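Local atomic coordinates of peptide methionine sulfoxide reductase msrA/msrB (Neisseria meningitidis, PDB entry 3BQG), a protein that reduces methionine sulfoxide back to methionine through the MsrA domain of PilB, a thiol-based oxidoreductase. Residues D45-V57 with T91-D103. The protein carries 1 engineered substitution. Residues are numbered along the deposited sequence; the frame is centred on the assembly and turned at random.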
loop_
_atom_site.group_PDB
_atom_site.type_symbol
_atom_site.label_atom_id
_atom_site.label_comp_id
_atom_site.label_asym_id
_atom_site.label_seq_id
_atom_site.Cartn_x
_atom_site.Cartn_y
_atom_site.Cartn_z
ATOM N N ASP A 45 -15.554 -0.416 -11.748
ATOM C CA ASP A 45 -16.338 -1.170 -10.770
ATOM C C ASP A 45 -16.058 -0.651 -9.363
ATOM O O ASP A 45 -16.977 -0.397 -8.578
ATOM C CB ASP A 45 -15.994 -2.666 -10.813
ATOM C CG ASP A 45 -16.617 -3.382 -11.996
ATOM O OD1 ASP A 45 -17.734 -2.998 -12.408
ATOM O OD2 ASP A 45 -16.000 -4.344 -12.503
ATOM N N VAL A 46 -14.775 -0.503 -9.054
ATOM C CA VAL A 46 -14.339 -0.031 -7.747
ATOM C C VAL A 46 -14.706 1.430 -7.489
ATOM O O VAL A 46 -15.291 1.762 -6.455
ATOM C CB VAL A 46 -12.802 -0.174 -7.598
ATOM C CG1 VAL A 46 -12.362 0.261 -6.198
ATOM C CG2 VAL A 46 -12.386 -1.616 -7.874
ATOM N N SER A 47 -14.362 2.295 -8.438
ATOM C CA SER A 47 -14.608 3.728 -8.312
ATOM C C SER A 47 -16.062 4.164 -8.385
ATOM O O SER A 47 -16.463 5.113 -7.709
ATOM C CB SER A 47 -13.829 4.490 -9.393
ATOM O OG SER A 47 -12.457 4.134 -9.408
ATOM N N TYR A 48 -16.858 3.470 -9.192
ATOM C CA TYR A 48 -18.243 3.871 -9.375
ATOM C C TYR A 48 -19.328 2.857 -9.049
ATOM O O TYR A 48 -20.490 3.235 -8.904
ATOM C CB TYR A 48 -18.422 4.371 -10.814
ATOM C CG TYR A 48 -17.409 5.430 -11.196
ATOM C CD1 TYR A 48 -17.371 6.656 -10.529
ATOM C CD2 TYR A 48 -16.461 5.193 -12.190
ATOM C CE1 TYR A 48 -16.407 7.620 -10.840
ATOM C CE2 TYR A 48 -15.490 6.149 -12.508
ATOM C CZ TYR A 48 -15.472 7.357 -11.826
ATOM O OH TYR A 48 -14.519 8.305 -12.122
ATOM N N ARG A 49 -18.975 1.579 -8.928
ATOM C CA ARG A 49 -19.991 0.578 -8.630
ATOM C C ARG A 49 -19.899 -0.048 -7.244
ATOM O O ARG A 49 -20.352 -1.169 -7.023
ATOM C CB ARG A 49 -19.991 -0.494 -9.719
ATOM C CG ARG A 49 -20.388 0.073 -11.075
ATOM C CD ARG A 49 -20.208 -0.921 -12.201
ATOM N NE ARG A 49 -20.495 -0.299 -13.492
ATOM C CZ ARG A 49 -19.682 -0.351 -14.543
ATOM N NH1 ARG A 49 -20.018 0.244 -15.684
ATOM N NH2 ARG A 49 -18.526 -0.997 -14.455
ATOM N N HIS A 50 -19.312 0.703 -6.320
ATOM C CA HIS A 50 -19.170 0.304 -4.925
ATOM C C HIS A 50 -18.873 -1.167 -4.633
ATOM O O HIS A 50 -19.557 -1.795 -3.828
ATOM C CB HIS A 50 -20.427 0.738 -4.168
ATOM C CG HIS A 50 -20.639 2.220 -4.166
ATOM N ND1 HIS A 50 -20.001 3.062 -3.280
ATOM C CD2 HIS A 50 -21.370 3.018 -4.983
ATOM C CE1 HIS A 50 -20.329 4.313 -3.550
ATOM N NE2 HIS A 50 -21.158 4.314 -4.580
ATOM N N THR A 51 -17.846 -1.716 -5.271
ATOM C CA THR A 51 -17.488 -3.104 -5.030
ATOM C C THR A 51 -16.785 -3.257 -3.669
ATOM O O THR A 51 -16.662 -4.368 -3.151
ATOM C CB THR A 51 -16.583 -3.643 -6.148
ATOM O OG1 THR A 51 -15.443 -2.791 -6.289
ATOM C CG2 THR A 51 -17.338 -3.707 -7.467
ATOM N N GLY A 52 -16.318 -2.139 -3.110
ATOM C CA GLY A 52 -15.670 -2.152 -1.804
ATOM C C GLY A 52 -14.176 -2.411 -1.715
ATOM O O GLY A 52 -13.618 -2.442 -0.616
ATOM N N HIS A 53 -13.523 -2.599 -2.856
ATOM C CA HIS A 53 -12.084 -2.867 -2.899
ATOM C C HIS A 53 -11.263 -1.646 -2.518
ATOM O O HIS A 53 -11.684 -0.512 -2.719
ATOM C CB HIS A 53 -11.659 -3.290 -4.313
ATOM C CG HIS A 53 -12.326 -4.534 -4.800
ATOM N ND1 HIS A 53 -11.722 -5.772 -4.748
ATOM C CD2 HIS A 53 -13.551 -4.735 -5.340
ATOM C CE1 HIS A 53 -12.544 -6.681 -5.238
ATOM N NE2 HIS A 53 -13.661 -6.077 -5.605
ATOM N N ALA A 54 -10.071 -1.892 -1.994
ATOM C CA ALA A 54 -9.161 -0.817 -1.625
ATOM C C ALA A 54 -8.063 -0.767 -2.688
ATOM O O ALA A 54 -7.598 -1.816 -3.150
ATOM C CB ALA A 54 -8.544 -1.108 -0.274
ATOM N N GLU A 55 -7.659 0.432 -3.103
ATOM C CA GLU A 55 -6.576 0.520 -4.070
ATOM C C GLU A 55 -5.368 0.059 -3.266
ATOM O O GLU A 55 -5.043 0.618 -2.216
ATOM C CB GLU A 55 -6.434 1.945 -4.606
ATOM C CG GLU A 55 -7.413 2.194 -5.759
ATOM C CD GLU A 55 -7.281 3.560 -6.391
ATOM O OE1 GLU A 55 -6.152 4.090 -6.450
ATOM O OE2 GLU A 55 -8.312 4.098 -6.852
ATOM N N THR A 56 -4.728 -0.990 -3.759
ATOM C CA THR A 56 -3.617 -1.616 -3.061
ATOM C C THR A 56 -2.422 -1.864 -3.968
ATOM O O THR A 56 -2.564 -1.992 -5.184
ATOM C CB THR A 56 -4.099 -2.976 -2.474
ATOM O OG1 THR A 56 -5.240 -2.749 -1.630
ATOM C CG2 THR A 56 -3.000 -3.658 -1.678
ATOM N N VAL A 57 -1.240 -1.920 -3.366
ATOM C CA VAL A 57 -0.023 -2.184 -4.113
ATOM C C VAL A 57 0.587 -3.461 -3.555
ATOM O O VAL A 57 0.913 -3.533 -2.369
ATOM C CB VAL A 57 1.002 -1.034 -3.971
ATOM C CG1 VAL A 57 2.291 -1.400 -4.685
ATOM C CG2 VAL A 57 0.433 0.253 -4.558
ATOM N N THR A 91 -11.061 10.740 -1.323
ATOM C CA THR A 91 -11.974 10.252 -0.292
ATOM C C THR A 91 -12.784 9.037 -0.747
ATOM O O THR A 91 -13.213 8.965 -1.896
ATOM C CB THR A 91 -12.960 11.367 0.129
ATOM O OG1 THR A 91 -12.225 12.511 0.578
ATOM C CG2 THR A 91 -13.872 10.884 1.256
ATOM N N GLY A 92 -12.994 8.086 0.158
ATOM C CA GLY A 92 -13.760 6.896 -0.183
ATOM C C GLY A 92 -13.113 5.640 0.365
ATOM O O GLY A 92 -11.912 5.637 0.637
ATOM N N THR A 93 -13.886 4.570 0.530
ATOM C CA THR A 93 -13.322 3.335 1.061
ATOM C C THR A 93 -12.211 2.769 0.183
ATOM O O THR A 93 -11.410 1.969 0.652
ATOM C CB THR A 93 -14.396 2.228 1.248
ATOM O OG1 THR A 93 -15.062 1.986 0.003
ATOM C CG2 THR A 93 -15.407 2.636 2.303
ATOM N N GLN A 94 -12.155 3.171 -1.086
ATOM C CA GLN A 94 -11.117 2.647 -1.972
ATOM C C GLN A 94 -9.743 3.253 -1.681
ATOM O O GLN A 94 -8.732 2.796 -2.222
ATOM C CB GLN A 94 -11.500 2.862 -3.443
ATOM C CG GLN A 94 -11.146 4.215 -4.035
ATOM C CD GLN A 94 -11.858 4.462 -5.360
ATOM O OE1 GLN A 94 -13.039 4.816 -5.379
ATOM N NE2 GLN A 94 -11.147 4.262 -6.475
ATOM N N TYR A 95 -9.716 4.272 -0.821
ATOM C CA TYR A 95 -8.475 4.938 -0.435
ATOM C C TYR A 95 -8.161 4.686 1.045
ATOM O O TYR A 95 -7.306 5.361 1.624
ATOM C CB TYR A 95 -8.572 6.454 -0.685
ATOM C CG TYR A 95 -8.873 6.818 -2.127
ATOM C CD1 TYR A 95 -7.977 6.503 -3.145
ATOM C CD2 TYR A 95 -10.070 7.445 -2.476
ATOM C CE1 TYR A 95 -8.264 6.798 -4.473
ATOM C CE2 TYR A 95 -10.371 7.747 -3.805
ATOM C CZ TYR A 95 -9.462 7.417 -4.795
ATOM O OH TYR A 95 -9.758 7.684 -6.110
ATOM N N ARG A 96 -8.854 3.722 1.653
ATOM C CA ARG A 96 -8.635 3.396 3.061
ATOM C C ARG A 96 -7.229 2.834 3.246
ATOM O O ARG A 96 -6.670 2.253 2.314
ATOM C CB ARG A 96 -9.680 2.373 3.549
ATOM C CG ARG A 96 -9.572 0.953 2.964
ATOM C CD ARG A 96 -10.665 0.063 3.560
ATOM N NE ARG A 96 -10.671 -1.319 3.074
ATOM C CZ ARG A 96 -11.258 -1.729 1.947
ATOM N NH1 ARG A 96 -11.897 -0.868 1.164
ATOM N NH2 ARG A 96 -11.220 -3.012 1.611
ATOM N N SER A 97 -6.652 3.015 4.432
ATOM C CA SER A 97 -5.310 2.496 4.687
ATOM C C SER A 97 -5.374 1.085 5.257
ATOM O O SER A 97 -6.291 0.738 6.002
ATOM C CB SER A 97 -4.540 3.404 5.659
ATOM O OG SER A 97 -5.180 3.477 6.926
ATOM N N GLY A 98 -4.398 0.266 4.891
ATOM C CA GLY A 98 -4.373 -1.086 5.400
ATOM C C GLY A 98 -3.171 -1.885 4.956
ATOM O O GLY A 98 -2.529 -1.566 3.951
ATOM N N VAL A 99 -2.859 -2.919 5.731
ATOM C CA VAL A 99 -1.754 -3.822 5.427
ATOM C C VAL A 99 -2.424 -5.206 5.391
ATOM O O VAL A 99 -3.058 -5.606 6.370
ATOM C CB VAL A 99 -0.676 -3.787 6.546
ATOM C CG1 VAL A 99 0.424 -4.799 6.239
ATOM C CG2 VAL A 99 -0.093 -2.365 6.673
ATOM N N TYR A 100 -2.304 -5.925 4.278
ATOM C CA TYR A 100 -2.927 -7.240 4.163
ATOM C C TYR A 100 -1.863 -8.299 3.927
ATOM O O TYR A 100 -0.957 -8.125 3.117
ATOM C CB TYR A 100 -3.972 -7.241 3.039
ATOM C CG TYR A 100 -4.900 -6.041 3.097
ATOM C CD1 TYR A 100 -5.664 -5.774 4.236
ATOM C CD2 TYR A 100 -4.974 -5.145 2.031
ATOM C CE1 TYR A 100 -6.479 -4.624 4.310
ATOM C CE2 TYR A 100 -5.780 -3.999 2.091
ATOM C CZ TYR A 100 -6.522 -3.744 3.227
ATOM O OH TYR A 100 -7.271 -2.585 3.280
ATOM N N TYR A 101 -1.990 -9.418 4.624
ATOM C CA TYR A 101 -0.993 -10.480 4.542
ATOM C C TYR A 101 -1.527 -11.846 4.113
ATOM O O TYR A 101 -2.705 -12.147 4.290
ATOM C CB TYR A 101 -0.329 -10.610 5.908
ATOM C CG TYR A 101 -1.337 -10.836 7.008
ATOM C CD1 TYR A 101 -1.861 -12.107 7.253
ATOM C CD2 TYR A 101 -1.836 -9.767 7.757
ATOM C CE1 TYR A 101 -2.854 -12.303 8.208
ATOM C CE2 TYR A 101 -2.827 -9.959 8.710
ATOM C CZ TYR A 101 -3.338 -11.225 8.933
ATOM O OH TYR A 101 -4.339 -11.408 9.858
ATOM N N THR A 102 -0.627 -12.670 3.580
ATOM C CA THR A 102 -0.953 -14.019 3.132
ATOM C C THR A 102 -0.410 -15.069 4.103
ATOM O O THR A 102 -0.747 -16.251 3.999
ATOM C CB THR A 102 -0.397 -14.292 1.721
ATOM O OG1 THR A 102 1.004 -14.004 1.693
ATOM C CG2 THR A 102 -1.108 -13.417 0.697
ATOM N N ASP A 103 0.433 -14.636 5.042
ATOM C CA ASP A 103 1.014 -15.524 6.058
ATOM C C ASP A 103 0.453 -15.094 7.416
ATOM O O ASP A 103 0.756 -14.007 7.901
ATOM C CB ASP A 103 2.541 -15.394 6.086
ATOM C CG ASP A 103 3.198 -16.345 7.086
ATOM O OD1 ASP A 103 2.526 -16.795 8.039
ATOM O OD2 ASP A 103 4.401 -16.631 6.919
HETATM O O HOH W 1 -14.018 0.569 -2.120
HETATM O O HOH W 2 -5.800 2.701 -0.363
HETATM O O HOH W 3 -8.373 6.467 -7.902
#
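Gln94 runs alongside Glu55 with the same heading, and both hydrogens of its amide nitrogen are used. NE2 of Gln94 gives one bond to OE2 of Glu55 at 2.9 Å, meeting the carboxylate on its anti side, and another to OG of Ser47 at 3.2 Å, nearly straight at 165°. OG of Ser47 in turn bonds to the carbonyl O of Tyr43, at the start of helix 43-48. Both acceptors lie close to the amide plane, which fixes the rotation of the amide; the carboxylate plane is turned 68° from it. With CG set between the backbone N and the carbonyl carbon (chi1 85°), Gln94 also lays CG over the Tyr95 ring face. A water joins OE2 of Glu55 to OH of Tyr95. The backbones are tied where strand 54-62 begins, N of Glu55 donating to O of Gln94 at 2.7 Å.

Arg96 makes a second set of contacts: CB of Ala54 sits over the centre of its guanidinium, 3.5 Å above the plane, and NH1 of Arg96 donates to O of Gly52 at 2.9 Å. NE of Arg96 forms a salt bridge with Glu128. OE2 of Glu55 thus takes one amide and one water donor and OE1 takes the backbone N of Phe13, so the carboxylate is held through both oxygens, next to the S-hydroxycysteine at position 12.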